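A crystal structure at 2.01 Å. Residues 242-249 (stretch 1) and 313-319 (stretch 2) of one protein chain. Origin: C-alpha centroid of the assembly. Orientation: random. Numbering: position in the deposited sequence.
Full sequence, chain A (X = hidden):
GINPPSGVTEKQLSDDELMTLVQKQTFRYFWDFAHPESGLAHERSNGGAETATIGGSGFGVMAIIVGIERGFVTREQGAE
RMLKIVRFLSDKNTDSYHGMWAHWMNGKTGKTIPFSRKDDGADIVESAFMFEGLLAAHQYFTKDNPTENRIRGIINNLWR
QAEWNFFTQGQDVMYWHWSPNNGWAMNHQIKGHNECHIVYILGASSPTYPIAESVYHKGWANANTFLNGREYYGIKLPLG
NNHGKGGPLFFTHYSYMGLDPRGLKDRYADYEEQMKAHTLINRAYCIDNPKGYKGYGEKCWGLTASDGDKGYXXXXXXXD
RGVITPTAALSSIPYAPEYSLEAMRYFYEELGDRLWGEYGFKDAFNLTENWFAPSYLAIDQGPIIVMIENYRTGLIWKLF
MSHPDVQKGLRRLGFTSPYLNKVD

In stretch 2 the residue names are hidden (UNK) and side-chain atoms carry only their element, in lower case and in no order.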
# COMPACT_ATOMS: atom_id res chain seq x y z
N ASN A 242 1.89 -17.26 -11.78
CA ASN A 242 1.96 -17.62 -13.19
C ASN A 242 0.70 -17.29 -14.04
O ASN A 242 0.77 -16.48 -14.97
CB ASN A 242 2.33 -19.12 -13.28
CG ASN A 242 2.51 -19.60 -14.71
OD1 ASN A 242 2.69 -18.82 -15.63
ND2 ASN A 242 2.50 -20.91 -14.88
N HIS A 243 -0.42 -17.95 -13.75
CA HIS A 243 -1.71 -17.78 -14.44
C HIS A 243 -2.14 -16.31 -14.36
O HIS A 243 -2.70 -15.75 -15.31
CB HIS A 243 -2.76 -18.73 -13.81
CG HIS A 243 -4.15 -18.64 -14.41
ND1 HIS A 243 -5.21 -18.06 -13.74
CD2 HIS A 243 -4.65 -19.09 -15.59
CE1 HIS A 243 -6.30 -18.15 -14.49
NE2 HIS A 243 -5.98 -18.76 -15.62
N GLY A 244 -1.84 -15.66 -13.25
CA GLY A 244 -2.20 -14.25 -13.08
C GLY A 244 -1.24 -13.26 -13.70
O GLY A 244 -1.45 -12.04 -13.56
N LYS A 245 -0.22 -13.74 -14.40
CA LYS A 245 0.80 -12.88 -15.01
C LYS A 245 1.33 -11.85 -14.01
O LYS A 245 1.43 -10.66 -14.28
CB LYS A 245 0.25 -12.19 -16.25
CG LYS A 245 -0.42 -13.16 -17.23
CD LYS A 245 -0.70 -12.54 -18.59
CE LYS A 245 -1.72 -13.35 -19.38
NZ LYS A 245 -1.23 -14.70 -19.73
N GLY A 246 1.65 -12.33 -12.83
CA GLY A 246 2.15 -11.47 -11.72
C GLY A 246 1.11 -11.18 -10.65
O GLY A 246 1.45 -10.91 -9.49
N GLY A 247 -0.17 -11.26 -11.03
CA GLY A 247 -1.25 -10.99 -10.11
C GLY A 247 -1.83 -9.59 -10.29
O GLY A 247 -1.48 -8.86 -11.21
N PRO A 248 -2.76 -9.23 -9.42
CA PRO A 248 -3.26 -7.85 -9.34
C PRO A 248 -2.10 -6.84 -9.19
O PRO A 248 -1.10 -7.10 -8.45
CB PRO A 248 -4.13 -7.85 -8.08
CG PRO A 248 -4.28 -9.29 -7.66
CD PRO A 248 -3.17 -10.08 -8.28
N LEU A 249 -2.21 -5.71 -9.89
CA LEU A 249 -1.08 -4.76 -10.00
C LEU A 249 -0.71 -4.11 -8.66
O LEU A 249 0.42 -3.65 -8.51
CB LEU A 249 -1.27 -3.73 -11.13
CG LEU A 249 -0.01 -2.98 -11.63
CD1 LEU A 249 1.20 -3.90 -11.95
CD2 LEU A 249 -0.38 -2.13 -12.82
N UNK A 313 -13.59 -8.05 -6.20
CA UNK A 313 -12.76 -9.18 -6.62
C UNK A 313 -11.32 -8.76 -6.92
O UNK A 313 -11.07 -7.59 -7.23
o UNK A 313 -12.79 -11.12 -8.04
c UNK A 313 -13.38 -9.85 -7.84
N UNK A 314 -10.38 -9.71 -6.81
CA UNK A 314 -8.95 -9.46 -7.02
C UNK A 314 -8.64 -9.55 -8.53
O UNK A 314 -8.05 -10.54 -9.05
c UNK A 314 -8.10 -10.42 -6.17
N UNK A 315 -9.06 -8.52 -9.26
CA UNK A 315 -8.97 -8.55 -10.74
C UNK A 315 -7.50 -8.63 -11.16
O UNK A 315 -6.62 -8.05 -10.50
n UNK A 315 -11.19 -5.93 -10.03
c UNK A 315 -12.17 -7.59 -11.07
c UNK A 315 -10.97 -6.99 -10.88
c UNK A 315 -9.61 -7.33 -11.40
n UNK A 315 -13.09 -6.89 -10.33
c UNK A 315 -12.47 -5.90 -9.71
N UNK A 316 -7.25 -9.33 -12.26
CA UNK A 316 -5.91 -9.44 -12.80
C UNK A 316 -6.02 -10.09 -14.18
O UNK A 316 -7.13 -10.50 -14.63
o UNK A 316 -5.31 -11.70 -12.10
c UNK A 316 -5.02 -10.33 -11.87
N UNK A 317 -4.89 -10.24 -14.88
CA UNK A 317 -5.01 -10.95 -16.17
C UNK A 317 -5.49 -12.41 -16.07
O UNK A 317 -5.89 -12.96 -17.09
c UNK A 317 -3.58 -9.56 -14.74
c UNK A 317 -3.00 -9.65 -16.12
c UNK A 317 -3.59 -10.90 -16.73
N UNK A 318 -5.42 -13.03 -14.90
CA UNK A 318 -6.04 -14.35 -14.68
C UNK A 318 -7.41 -14.32 -14.01
O UNK A 318 -7.95 -15.37 -13.68
N UNK A 319 -7.97 -13.13 -13.81
CA UNK A 319 -9.30 -12.92 -13.22
C UNK A 319 -9.83 -11.58 -13.72
O UNK A 319 -9.92 -10.58 -12.96
n UNK A 319 -10.55 -12.06 -9.86
c UNK A 319 -10.56 -12.69 -11.03
c UNK A 319 -9.22 -12.93 -11.70
o UNK A 319 -11.59 -13.06 -11.56

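Position 313 carries one carbon and then one oxygen, with no branch. Neither atom reaches stretch 1. A single carbon ending in a hydroxyl is serine, so this is Ser 313, with chi1 in the t well.

Position 314 has a single side-chain carbon. That carbon, CB, lies 4.3 Å from CG of Pro 248, an apolar contact. One carbon alone means alanine: Ala 314.

Position 315 shows one carbon followed by a five-membered ring of three carbons and two nitrogens. The CA-to-CB bond points away from stretch 1, and the ring stays clear of it. The backbone makes the contact instead: O of position 315 is 3.5 Å from CB of Pro 248. An imidazole ring identifies His 315. Its ND1 is hydrogen-bonded elsewhere in the structure.

Position 316 again has one carbon and one oxygen. Here CB points toward stretch 1 and sits 3.5 Å from N of Pro 248 and 3.6 Å from C of Gly 247. The residue is Ser 316, chi1 p. Its OG accepts a hydrogen bond from N of position 318, within its own loop, at 3.1 Å.

Position 317 has three carbons that close a ring onto the backbone nitrogen. The ring meets Gly 244 and Lys 245. This is Pro 317. Its CD is 3.5 Å from O of Gly 244, and its CB is 3.8 Å from CD of Lys 245.

Position 318 has no side-chain atoms, so it is Gly 318. An ideal CB here would lie 2.9 Å from ND1 of His 243, a clash, and 3.1 Å from CA of Gly 244. The bare backbone lets CA of Gly 244 and CA of Gly 318 approach to 4.2 Å.

Position 319 has two carbons, the second bearing one oxygen and one nitrogen. It does not touch stretch 1. A two-carbon side chain ending in an amide is Asn 319. Its ND2 donates to OG of Ser 313 and to O of Ala 314, both at 3.0 Å.

The contact works by packing, since no hydrogen bond crosses it. Each stretch holds its own shape. In stretch 1, N of Gly 247 bonds to O of Gly 244 at 2.9 Å, closing a type I' turn. In stretch 2, N of Asn 319 bonds to O of Ser 316, also at 2.9 Å, closing a type I turn. Pro 248 packs near Ala 314, His 315 and Ser 316, while Pro 317 meets Gly 244 and Lys 245. Together the stretches bury 342 Å².

Stretch 2, residues 313-319: SAHSPGN
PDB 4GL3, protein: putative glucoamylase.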